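Local coordinates for protein TSC1 N-terminal domain (Chaetomium thermophilum, PDB 7A0M) that probably helps bring the TSC complex to lysosomal phosphoinositides for mTORC1 regulation, as the N-terminal domain of TSC1, at residues V78-R83 against M118-E123; W95-L100 against L145-V150; K44-S49 against G87-T92; K71-V76 against K111-S116. All blocks are in the same frame, centred on the assembly; numbering follows the deposited sequence.

Contact 1: V78-R83 against M118-E123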
# COMPACT_ATOMS: atom_id res chain seq x y z
N VAL B 78 10.62 -48.73 -37.89
CA VAL B 78 10.40 -50.15 -37.62
C VAL B 78 10.40 -50.42 -36.13
O VAL B 78 9.59 -51.20 -35.62
CB VAL B 78 11.47 -50.99 -38.34
CG1 VAL B 78 11.16 -52.45 -38.20
CG2 VAL B 78 11.57 -50.60 -39.79
N LEU B 79 11.32 -49.79 -35.40
CA LEU B 79 11.41 -50.01 -33.96
C LEU B 79 10.19 -49.48 -33.23
O LEU B 79 9.79 -50.04 -32.20
CB LEU B 79 12.69 -49.38 -33.42
CG LEU B 79 13.15 -49.81 -32.03
CD1 LEU B 79 13.25 -51.33 -31.95
CD2 LEU B 79 14.50 -49.19 -31.75
N ARG B 80 9.58 -48.41 -33.74
CA ARG B 80 8.37 -47.88 -33.12
C ARG B 80 7.21 -48.86 -33.25
O ARG B 80 6.47 -49.10 -32.29
CB ARG B 80 8.01 -46.53 -33.74
CG ARG B 80 9.01 -45.44 -33.43
CD ARG B 80 8.74 -44.15 -34.19
NE ARG B 80 7.36 -43.69 -34.04
CZ ARG B 80 6.81 -42.74 -34.79
NH1 ARG B 80 7.52 -42.15 -35.74
NH2 ARG B 80 5.55 -42.39 -34.59
N GLN B 81 7.03 -49.44 -34.44
CA GLN B 81 5.90 -50.35 -34.66
C GLN B 81 6.09 -51.67 -33.92
O GLN B 81 5.10 -52.26 -33.47
CB GLN B 81 5.72 -50.61 -36.15
CG GLN B 81 5.49 -49.36 -36.98
CD GLN B 81 5.29 -49.69 -38.44
OE1 GLN B 81 4.85 -50.79 -38.77
NE2 GLN B 81 5.61 -48.75 -39.32
N LEU B 82 7.32 -52.15 -33.79
CA LEU B 82 7.60 -53.41 -33.13
C LEU B 82 7.82 -53.26 -31.63
O LEU B 82 8.09 -54.25 -30.95
CB LEU B 82 8.83 -54.08 -33.75
CG LEU B 82 8.62 -54.80 -35.08
CD1 LEU B 82 9.94 -55.25 -35.67
CD2 LEU B 82 7.68 -55.99 -34.90
N ARG B 83 7.71 -52.04 -31.11
CA ARG B 83 7.89 -51.81 -29.67
C ARG B 83 6.98 -52.65 -28.78
O ARG B 83 7.49 -53.17 -27.77
CB ARG B 83 7.68 -50.31 -29.38
CG ARG B 83 7.87 -49.94 -27.92
CD ARG B 83 7.62 -48.46 -27.72
NE ARG B 83 6.26 -48.11 -28.11
CZ ARG B 83 5.19 -48.28 -27.33
NH1 ARG B 83 5.32 -48.80 -26.12
NH2 ARG B 83 3.99 -47.93 -27.78
N MSE B 118 11.56 -38.38 -31.46
CA MSE B 118 10.75 -37.69 -30.47
C MSE B 118 9.39 -38.37 -30.32
O MSE B 118 8.91 -38.58 -29.21
CB MSE B 118 10.55 -36.22 -30.85
CG MSE B 118 9.86 -35.41 -29.77
SE MSE B 118 10.88 -35.41 -28.11
CE MSE B 118 9.41 -35.22 -26.85
N ASP B 119 8.78 -38.72 -31.45
CA ASP B 119 7.52 -39.45 -31.42
C ASP B 119 7.71 -40.84 -30.81
O ASP B 119 6.84 -41.33 -30.09
CB ASP B 119 6.93 -39.55 -32.82
CG ASP B 119 6.45 -38.21 -33.34
OD1 ASP B 119 5.92 -37.41 -32.54
OD2 ASP B 119 6.60 -37.95 -34.55
N PHE B 120 8.85 -41.48 -31.09
CA PHE B 120 9.17 -42.73 -30.41
C PHE B 120 9.25 -42.52 -28.91
O PHE B 120 8.76 -43.35 -28.13
CB PHE B 120 10.49 -43.30 -30.95
CG PHE B 120 10.90 -44.60 -30.31
CD1 PHE B 120 10.00 -45.64 -30.17
CD2 PHE B 120 12.20 -44.78 -29.86
CE1 PHE B 120 10.37 -46.83 -29.59
CE2 PHE B 120 12.58 -45.97 -29.27
CZ PHE B 120 11.67 -47.00 -29.14
N THR B 121 9.87 -41.42 -28.48
CA THR B 121 9.93 -41.11 -27.05
C THR B 121 8.54 -40.87 -26.48
O THR B 121 8.22 -41.35 -25.38
CB THR B 121 10.82 -39.88 -26.83
OG1 THR B 121 12.14 -40.15 -27.30
CG2 THR B 121 10.87 -39.51 -25.36
N LEU B 122 7.69 -40.15 -27.21
CA LEU B 122 6.34 -39.87 -26.73
C LEU B 122 5.51 -41.14 -26.65
O LEU B 122 4.69 -41.29 -25.73
CB LEU B 122 5.67 -38.84 -27.64
CG LEU B 122 6.28 -37.43 -27.61
CD1 LEU B 122 5.68 -36.56 -28.71
CD2 LEU B 122 6.08 -36.79 -26.25
N GLU B 123 5.69 -42.06 -27.60
CA GLU B 123 4.95 -43.32 -27.56
C GLU B 123 5.35 -44.17 -26.37
O GLU B 123 4.51 -44.86 -25.78
CB GLU B 123 5.17 -44.09 -28.86
CG GLU B 123 4.54 -43.45 -30.09
CD GLU B 123 5.10 -44.00 -31.38
OE1 GLU B 123 6.09 -44.77 -31.33
OE2 GLU B 123 4.57 -43.66 -32.46
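Arg80 grips the carboxylate of Glu123 side-on with two nitrogens, one for each oxygen. Its NH2 donates to Glu123 OE2 at 2.7 Å, a nearly straight bond (N-H...O 162°) that arrives from above the carboxylate plane. Arg80 NE meets Glu123 OE1 at 3.2 Å, on the syn side but tilted out of the carboxylate plane, and adds a weak second bond to OE2, giving that oxygen two donors. Both carboxylate oxygens are thus satisfied by one guanidinium. The aliphatic part of Arg80 slides past Phe120, its CG 3.4 Å from Phe120 CD1, before a bend at chi3 (52°) places NE. Asp119 lays its CB over one guanidinium face; its carboxylate adds nearby negative charge, but no N-H of Arg80 points at it. Arg83 CD packs 3.7 Å from Phe120 CE1, and its NH1 has a weak bond to Ser127 OG. A methionine in place of Arg80 would probably leave the Glu123 carboxylate without its salt-bridge mate. The contact joins the C-terminal end of helix 69-81 to helix 113-125; helix 89-105 reaches both through Trp95 and Leu99 against Leu79 and Trp96 against Thr121, while helix 9-21 packs on Val78 and helix 168-183 on Thr121.

Contact 2: W95-L100 against L145-V150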
# COMPACT_ATOMS: atom_id res chain seq x y z
N TRP B 95 17.08 -49.92 -26.50
CA TRP B 95 17.08 -49.43 -27.87
C TRP B 95 17.06 -47.91 -27.90
O TRP B 95 17.79 -47.29 -28.69
CB TRP B 95 15.89 -50.01 -28.63
CG TRP B 95 16.15 -51.39 -29.15
CD1 TRP B 95 15.60 -52.55 -28.70
CD2 TRP B 95 17.06 -51.76 -30.20
NE1 TRP B 95 16.08 -53.62 -29.41
CE2 TRP B 95 16.98 -53.16 -30.33
CE3 TRP B 95 17.91 -51.04 -31.04
CZ2 TRP B 95 17.74 -53.86 -31.27
CZ3 TRP B 95 18.66 -51.74 -31.97
CH2 TRP B 95 18.57 -53.13 -32.08
N TRP B 96 16.23 -47.29 -27.05
CA TRP B 96 16.23 -45.84 -26.93
C TRP B 96 17.61 -45.33 -26.50
O TRP B 96 18.12 -44.34 -27.05
CB TRP B 96 15.14 -45.41 -25.94
CG TRP B 96 14.93 -43.93 -25.83
CD1 TRP B 96 13.94 -43.20 -26.43
CD2 TRP B 96 15.65 -43.02 -24.99
NE1 TRP B 96 14.04 -41.88 -26.06
CE2 TRP B 96 15.08 -41.74 -25.17
CE3 TRP B 96 16.74 -43.15 -24.13
CZ2 TRP B 96 15.56 -40.61 -24.52
CZ3 TRP B 96 17.22 -42.03 -23.48
CH2 TRP B 96 16.63 -40.77 -23.68
N ASP B 97 18.23 -45.99 -25.52
CA ASP B 97 19.58 -45.64 -25.11
C ASP B 97 20.57 -45.83 -26.24
O ASP B 97 21.50 -45.03 -26.41
CB ASP B 97 19.98 -46.49 -23.90
CG ASP B 97 21.21 -45.96 -23.18
OD1 ASP B 97 21.80 -44.96 -23.64
OD2 ASP B 97 21.60 -46.56 -22.16
N LYS B 98 20.39 -46.88 -27.04
CA LYS B 98 21.31 -47.18 -28.13
C LYS B 98 21.19 -46.18 -29.28
O LYS B 98 22.19 -45.88 -29.94
CB LYS B 98 21.07 -48.61 -28.60
CG LYS B 98 22.02 -49.16 -29.63
CD LYS B 98 21.62 -50.59 -29.94
CE LYS B 98 22.61 -51.27 -30.86
NZ LYS B 98 23.98 -51.33 -30.28
N LEU B 99 19.99 -45.66 -29.53
CA LEU B 99 19.75 -44.76 -30.65
C LEU B 99 19.89 -43.29 -30.30
O LEU B 99 19.84 -42.45 -31.21
CB LEU B 99 18.36 -45.00 -31.24
CG LEU B 99 18.02 -46.41 -31.73
CD1 LEU B 99 16.72 -46.41 -32.51
CD2 LEU B 99 19.15 -46.98 -32.57
N LEU B 100 20.04 -42.94 -29.02
CA LEU B 100 20.01 -41.54 -28.61
C LEU B 100 21.10 -40.73 -29.32
O LEU B 100 20.80 -39.78 -30.05
CB LEU B 100 20.17 -41.43 -27.09
CG LEU B 100 20.17 -40.00 -26.55
CD1 LEU B 100 18.88 -39.29 -26.93
CD2 LEU B 100 20.36 -40.00 -25.04
N LEU B 145 16.41 -39.55 -17.85
CA LEU B 145 16.70 -38.14 -17.65
C LEU B 145 18.20 -37.86 -17.58
O LEU B 145 18.68 -36.88 -18.17
CB LEU B 145 16.00 -37.66 -16.38
CG LEU B 145 14.48 -37.52 -16.51
CD1 LEU B 145 13.81 -37.62 -15.15
CD2 LEU B 145 14.14 -36.19 -17.16
N ASN B 146 18.95 -38.69 -16.85
CA ASN B 146 20.38 -38.46 -16.71
C ASN B 146 21.09 -38.49 -18.05
O ASN B 146 21.99 -37.69 -18.31
CB ASN B 146 21.00 -39.48 -15.75
CG ASN B 146 20.64 -39.22 -14.30
OD1 ASN B 146 20.26 -38.11 -13.93
ND2 ASN B 146 20.80 -40.24 -13.47
N ARG B 147 20.71 -39.43 -18.92
CA ARG B 147 21.26 -39.45 -20.27
C ARG B 147 20.93 -38.17 -21.02
O ARG B 147 21.80 -37.58 -21.69
CB ARG B 147 20.75 -40.67 -21.03
CG ARG B 147 21.57 -41.93 -20.78
CD ARG B 147 22.77 -41.96 -21.70
NE ARG B 147 22.48 -42.66 -22.95
CZ ARG B 147 23.05 -42.39 -24.11
NH1 ARG B 147 23.95 -41.42 -24.20
NH2 ARG B 147 22.73 -43.09 -25.19
N LEU B 148 19.69 -37.71 -20.92
CA LEU B 148 19.30 -36.45 -21.56
C LEU B 148 19.99 -35.26 -20.91
O LEU B 148 20.42 -34.33 -21.60
CB LEU B 148 17.78 -36.29 -21.50
CG LEU B 148 16.93 -37.30 -22.25
CD1 LEU B 148 15.46 -36.96 -22.09
CD2 LEU B 148 17.32 -37.32 -23.73
N LEU B 149 20.10 -35.27 -19.58
CA LEU B 149 20.70 -34.15 -18.86
C LEU B 149 22.16 -33.97 -19.23
O LEU B 149 22.60 -32.86 -19.57
CB LEU B 149 20.55 -34.34 -17.35
CG LEU B 149 19.18 -33.98 -16.78
CD1 LEU B 149 19.07 -34.43 -15.34
CD2 LEU B 149 18.93 -32.49 -16.90
N VAL B 150 22.94 -35.05 -19.17
CA VAL B 150 24.37 -34.96 -19.46
C VAL B 150 24.60 -34.39 -20.85
O VAL B 150 25.46 -33.52 -21.06
CB VAL B 150 25.04 -36.33 -19.29
CG1 VAL B 150 26.29 -36.44 -20.16
CG2 VAL B 150 25.40 -36.57 -17.83
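Leu100 sets its CD2 methyl over the centre of the Arg147 guanidinium, 3.7 Å above the plane. From the edge of the same group, Arg147 NH2 donates to the backbone carbonyl Asp97 O at 2.6 Å, a weak bond because the N-H...O angle is only 129°. The carboxylate of Asp97 forms a salt bridge with Arg147 through OD1, which faces NE and NH2; OD1 is modelled too close to the arginine, so the exact geometry of this bridge is doubtful. Turns at chi2 (-84°) and chi3 fold the arginine chain, and its far nitrogen NH1 makes a further salt bridge with Asp101. Beside this polar cluster lies an apolar one. The indole of Trp96 presents its edge to Leu148, with Trp96 CH2 3.5 Å from Leu148 CD2, and that same methyl lies 4.1 Å from Leu100 CD1. Trp96 NE1 is satisfied by Thr121 OG1. The axes of segments 95-100 and 145-150 run nearly parallel, 9° apart and 11.5 Å from each other at closest. A leucine in place of Arg147 would probably leave Asp97 and Asp101 without their shared countercharge. Two acidic side chains and one main-chain carbonyl around a single guanidinium suggest that the cation probably helps offset the nearby negative charge, with Arg151 a like charge beside NH1, and Leu100 packing on its face joins the polar cluster to the leucine-tryptophan core.

Contact 3: K44-S49 against G87-T92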
# COMPACT_ATOMS: atom_id res chain seq x y z
N LYS B 44 2.24 -63.20 -25.36
CA LYS B 44 3.17 -63.02 -24.23
C LYS B 44 4.57 -62.79 -24.79
O LYS B 44 5.34 -63.75 -24.99
CB LYS B 44 3.11 -64.22 -23.29
CG LYS B 44 1.83 -64.27 -22.46
CD LYS B 44 1.82 -65.45 -21.51
CE LYS B 44 0.97 -65.17 -20.28
NZ LYS B 44 1.29 -63.85 -19.65
N PRO B 45 4.93 -61.53 -25.05
CA PRO B 45 6.23 -61.26 -25.68
C PRO B 45 7.42 -61.53 -24.77
O PRO B 45 8.49 -61.91 -25.27
CB PRO B 45 6.13 -59.77 -26.07
CG PRO B 45 4.66 -59.44 -25.98
CD PRO B 45 4.12 -60.32 -24.90
N GLU B 46 7.27 -61.35 -23.46
CA GLU B 46 8.35 -61.56 -22.50
C GLU B 46 8.65 -63.03 -22.23
O GLU B 46 9.43 -63.32 -21.32
CB GLU B 46 8.05 -60.86 -21.17
CG GLU B 46 8.08 -59.36 -21.27
CD GLU B 46 7.70 -58.66 -19.97
OE1 GLU B 46 7.80 -59.29 -18.90
OE2 GLU B 46 7.35 -57.46 -20.04
N GLU B 47 8.10 -63.95 -23.02
CA GLU B 47 8.27 -65.38 -22.77
C GLU B 47 9.05 -66.09 -23.87
O GLU B 47 9.02 -67.32 -23.95
CB GLU B 47 6.91 -66.04 -22.58
CG GLU B 47 6.18 -65.55 -21.35
CD GLU B 47 4.97 -66.39 -21.05
OE1 GLU B 47 4.50 -67.10 -21.97
OE2 GLU B 47 4.47 -66.35 -19.91
N GLY B 48 9.73 -65.34 -24.73
CA GLY B 48 10.53 -65.96 -25.77
C GLY B 48 10.44 -65.27 -27.12
O GLY B 48 11.44 -65.13 -27.81
N SER B 49 9.23 -64.85 -27.50
CA SER B 49 9.06 -64.19 -28.79
C SER B 49 9.75 -62.84 -28.82
O SER B 49 10.37 -62.47 -29.82
CB SER B 49 7.57 -64.04 -29.11
OG SER B 49 6.91 -63.32 -28.09
N GLY B 87 8.85 -56.95 -25.48
CA GLY B 87 8.77 -57.67 -24.23
C GLY B 87 9.08 -56.87 -22.99
O GLY B 87 8.29 -56.01 -22.57
N ALA B 88 10.23 -57.15 -22.38
CA ALA B 88 10.59 -56.51 -21.13
C ALA B 88 10.76 -55.00 -21.33
O ALA B 88 11.28 -54.57 -22.36
CB ALA B 88 11.88 -57.11 -20.58
N PRO B 89 10.31 -54.18 -20.38
CA PRO B 89 10.46 -52.73 -20.53
C PRO B 89 11.91 -52.29 -20.61
O PRO B 89 12.18 -51.18 -21.09
CB PRO B 89 9.77 -52.16 -19.28
CG PRO B 89 8.83 -53.24 -18.85
CD PRO B 89 9.53 -54.53 -19.18
N ALA B 90 12.84 -53.13 -20.16
CA ALA B 90 14.25 -52.79 -20.30
C ALA B 90 14.71 -52.91 -21.74
O ALA B 90 15.71 -52.30 -22.11
CB ALA B 90 15.11 -53.68 -19.40
N ARG B 91 13.97 -53.65 -22.57
CA ARG B 91 14.33 -53.81 -23.98
C ARG B 91 14.10 -52.53 -24.75
O ARG B 91 14.88 -52.18 -25.64
CB ARG B 91 13.50 -54.94 -24.60
CG ARG B 91 13.74 -56.32 -23.99
CD ARG B 91 15.22 -56.69 -24.07
NE ARG B 91 15.53 -57.99 -23.48
CZ ARG B 91 16.73 -58.58 -23.51
NH1 ARG B 91 17.76 -58.01 -24.12
NH2 ARG B 91 16.92 -59.74 -22.91
N THR B 92 13.03 -51.81 -24.42
CA THR B 92 12.74 -50.55 -25.08
C THR B 92 13.75 -49.48 -24.69
O THR B 92 14.19 -48.70 -25.54
CB THR B 92 11.31 -50.12 -24.74
OG1 THR B 92 10.40 -51.15 -25.15
CG2 THR B 92 10.96 -48.84 -25.45
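Glu46 meets Gly87 and Ala88 through a side chain whose CG stands anti to its own carbonyl carbon (chi1 -69°) and whose CD continues in an extended path (chi2 177°). The first torsion lays CG against the peptide that joins Gly87 to Ala88: Glu46 CG is 3.2 Å from Gly87 C and 3.3 Å from Ala88 N. Farther out, Glu46 OE2 comes within 3.1 Å of Gly87 O. Both atoms are acceptors, and this approach is not a hydrogen bond; if the carboxylate is charged, it is likely to be mildly repulsive. The same oxygen also has an apolar neighbour, Pro89 CD, at 3.8 Å. Next to Glu46 in the chain, Pro45 CB packs 3.8 Å from Gly87 CA. The backbones themselves come close, with Glu46 CA and Gly87 CA 4.3 Å apart, a distance that leaves little room for a side chain at the glycine. A beta carbon on Gly87 would fall close to Pro45 O and Glu46 CG, and the positive phi there (104°) would also press it against the preceding carbonyl oxygen. Nothing polar ties the two segments together, so the contact rests on van der Waals packing near the surface. It brings residues 45-49, with a wider pi-type turn, against the connection that leads into helix 89-105. Packing of such a turn on an interhelical connection is in keeping with the all-helical, alpha-solenoid-like build of this domain.

Contact 4: K71-V76 against K111-S116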
# COMPACT_ATOMS: atom_id res chain seq x y z
N LYS B 71 19.08 -44.91 -43.16
CA LYS B 71 18.32 -46.04 -42.68
C LYS B 71 18.08 -45.97 -41.18
O LYS B 71 17.33 -46.80 -40.65
CB LYS B 71 19.02 -47.35 -43.05
CG LYS B 71 19.12 -47.57 -44.55
CD LYS B 71 19.80 -48.89 -44.89
CE LYS B 71 21.07 -48.67 -45.69
NZ LYS B 71 20.85 -47.77 -46.85
N TYR B 72 18.72 -45.02 -40.49
CA TYR B 72 18.42 -44.81 -39.08
C TYR B 72 16.96 -44.40 -38.93
O TYR B 72 16.22 -44.96 -38.11
CB TYR B 72 19.32 -43.72 -38.48
CG TYR B 72 20.75 -44.11 -38.18
CD1 TYR B 72 21.20 -45.41 -38.33
CD2 TYR B 72 21.65 -43.15 -37.74
CE1 TYR B 72 22.52 -45.74 -38.05
CE2 TYR B 72 22.96 -43.47 -37.46
CZ TYR B 72 23.39 -44.76 -37.61
OH TYR B 72 24.69 -45.06 -37.33
N ALA B 73 16.54 -43.41 -39.72
CA ALA B 73 15.16 -42.95 -39.67
C ALA B 73 14.19 -44.07 -40.03
O ALA B 73 13.13 -44.20 -39.42
CB ALA B 73 14.97 -41.75 -40.60
N ALA B 74 14.55 -44.87 -41.04
CA ALA B 74 13.75 -46.04 -41.37
C ALA B 74 13.76 -47.06 -40.24
O ALA B 74 12.72 -47.64 -39.91
CB ALA B 74 14.25 -46.66 -42.67
N PHE B 75 14.93 -47.30 -39.65
CA PHE B 75 15.04 -48.26 -38.56
C PHE B 75 14.23 -47.84 -37.35
O PHE B 75 13.63 -48.68 -36.66
CB PHE B 75 16.51 -48.46 -38.18
CG PHE B 75 16.73 -49.50 -37.12
CD1 PHE B 75 16.72 -50.85 -37.44
CD2 PHE B 75 16.95 -49.14 -35.80
CE1 PHE B 75 16.92 -51.81 -36.47
CE2 PHE B 75 17.16 -50.09 -34.82
CZ PHE B 75 17.14 -51.43 -35.16
N VAL B 76 14.19 -46.53 -37.06
CA VAL B 76 13.40 -46.06 -35.92
C VAL B 76 11.91 -46.30 -36.18
O VAL B 76 11.17 -46.68 -35.26
CB VAL B 76 13.70 -44.57 -35.64
CG1 VAL B 76 12.77 -44.04 -34.56
CG2 VAL B 76 15.14 -44.40 -35.22
N LYS B 111 16.17 -35.67 -42.42
CA LYS B 111 14.81 -35.19 -42.24
C LYS B 111 13.96 -36.20 -41.47
O LYS B 111 14.06 -37.41 -41.68
CB LYS B 111 14.15 -34.90 -43.58
CG LYS B 111 12.79 -34.28 -43.38
CD LYS B 111 11.98 -34.17 -44.64
CE LYS B 111 10.63 -33.54 -44.31
NZ LYS B 111 9.77 -34.35 -43.40
N GLY B 112 13.11 -35.69 -40.58
CA GLY B 112 12.22 -36.51 -39.80
C GLY B 112 12.87 -37.37 -38.75
O GLY B 112 12.17 -37.89 -37.88
N LEU B 113 14.20 -37.52 -38.78
CA LEU B 113 14.87 -38.37 -37.80
C LEU B 113 14.69 -37.83 -36.39
O LEU B 113 14.41 -38.59 -35.46
CB LEU B 113 16.36 -38.49 -38.15
CG LEU B 113 17.24 -39.30 -37.20
CD1 LEU B 113 16.70 -40.71 -37.04
CD2 LEU B 113 18.67 -39.32 -37.69
N ALA B 114 14.85 -36.52 -36.22
CA ALA B 114 14.63 -35.92 -34.91
C ALA B 114 13.18 -36.07 -34.47
O ALA B 114 12.89 -36.42 -33.32
CB ALA B 114 15.03 -34.44 -34.94
N ARG B 115 12.24 -35.81 -35.39
CA ARG B 115 10.83 -35.94 -35.06
C ARG B 115 10.44 -37.39 -34.83
O ARG B 115 9.63 -37.69 -33.93
CB ARG B 115 9.97 -35.33 -36.17
CG ARG B 115 10.15 -33.82 -36.34
CD ARG B 115 9.28 -33.28 -37.46
NE ARG B 115 9.45 -31.85 -37.64
CZ ARG B 115 8.86 -31.13 -38.60
NH1 ARG B 115 8.05 -31.72 -39.47
NH2 ARG B 115 9.08 -29.83 -38.68
N SER B 116 10.99 -38.32 -35.62
CA SER B 116 10.66 -39.73 -35.45
C SER B 116 11.13 -40.24 -34.09
O SER B 116 10.43 -41.00 -33.43
CB SER B 116 11.28 -40.56 -36.57
OG SER B 116 10.94 -41.93 -36.44
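Leu113 leans across from helix 113-125 onto helix 69-81. Its CB starts 4.3 Å from Ala73 CB. CG stands anti to the backbone N (chi1 177°); chi2 (57°) then turns the CD1 methyl over the main chain of the facing helix, where CD1 lies 3.8 Å from Ala73 CA and equally close to Ala73 N. Around that methyl, Tyr72 contributes its CB at 4.2 Å and Val76 its CG2 at 4.4 Å, so three residues of one helix form the seat for a single leucine tip. The Tyr72 ring turns elsewhere and meets Trp61. One turn farther along, Ser116 and Val76 make the second touch: Ser116 OG rests 3.4 Å from Val76 CG1, a polar atom against a methyl. The small side chain of Ala73 permits close approach, with Ala73 CA and Leu113 CA 5.0 Å apart, whereas the backbones have separated to 6.9 Å between Val76 CA and Ser116 CA. Gly112, at the N-cap with a positive phi, leads into the helix, and its carbonyl receives the amide of Ser116. Both partners step forward by three residues from the first pair to the second, showing that the helices run in the same sense. Helix 89-105 lies against both, through Leu99 on Val76 and Val103 on Leu113. Alternate helices that run alike beside an intervening one are characteristic of alpha-solenoid folds, and this contact joins two such helices near the N-terminal end of helix 113-125.

Contacts 1 and 4 are successive touches along the same pair, helix 69-81 with helix 113-125, their centres 10 Å apart; Arg80 NH1 of contact 1 packs 3.5 Å from Ser116 OG of contact 4. Contact 2 carries the packing on to helix 142-153. It meets contact 1 where Thr121 OG1 and Trp96 NE1 lie 2.9 Å apart in a probable hydrogen bond, and contact 4 where Trp95 CZ3 reaches Phe75 CZ at 3.5 Å. Contact 3, about 15 Å from contact 1 between centres, touches it through Arg83 and Thr92, but stays about 10 Å from contact 4 at the nearest atoms. Helix 89-105 thus serves contacts 2 and 3 and packs against both helices of contacts 1 and 4.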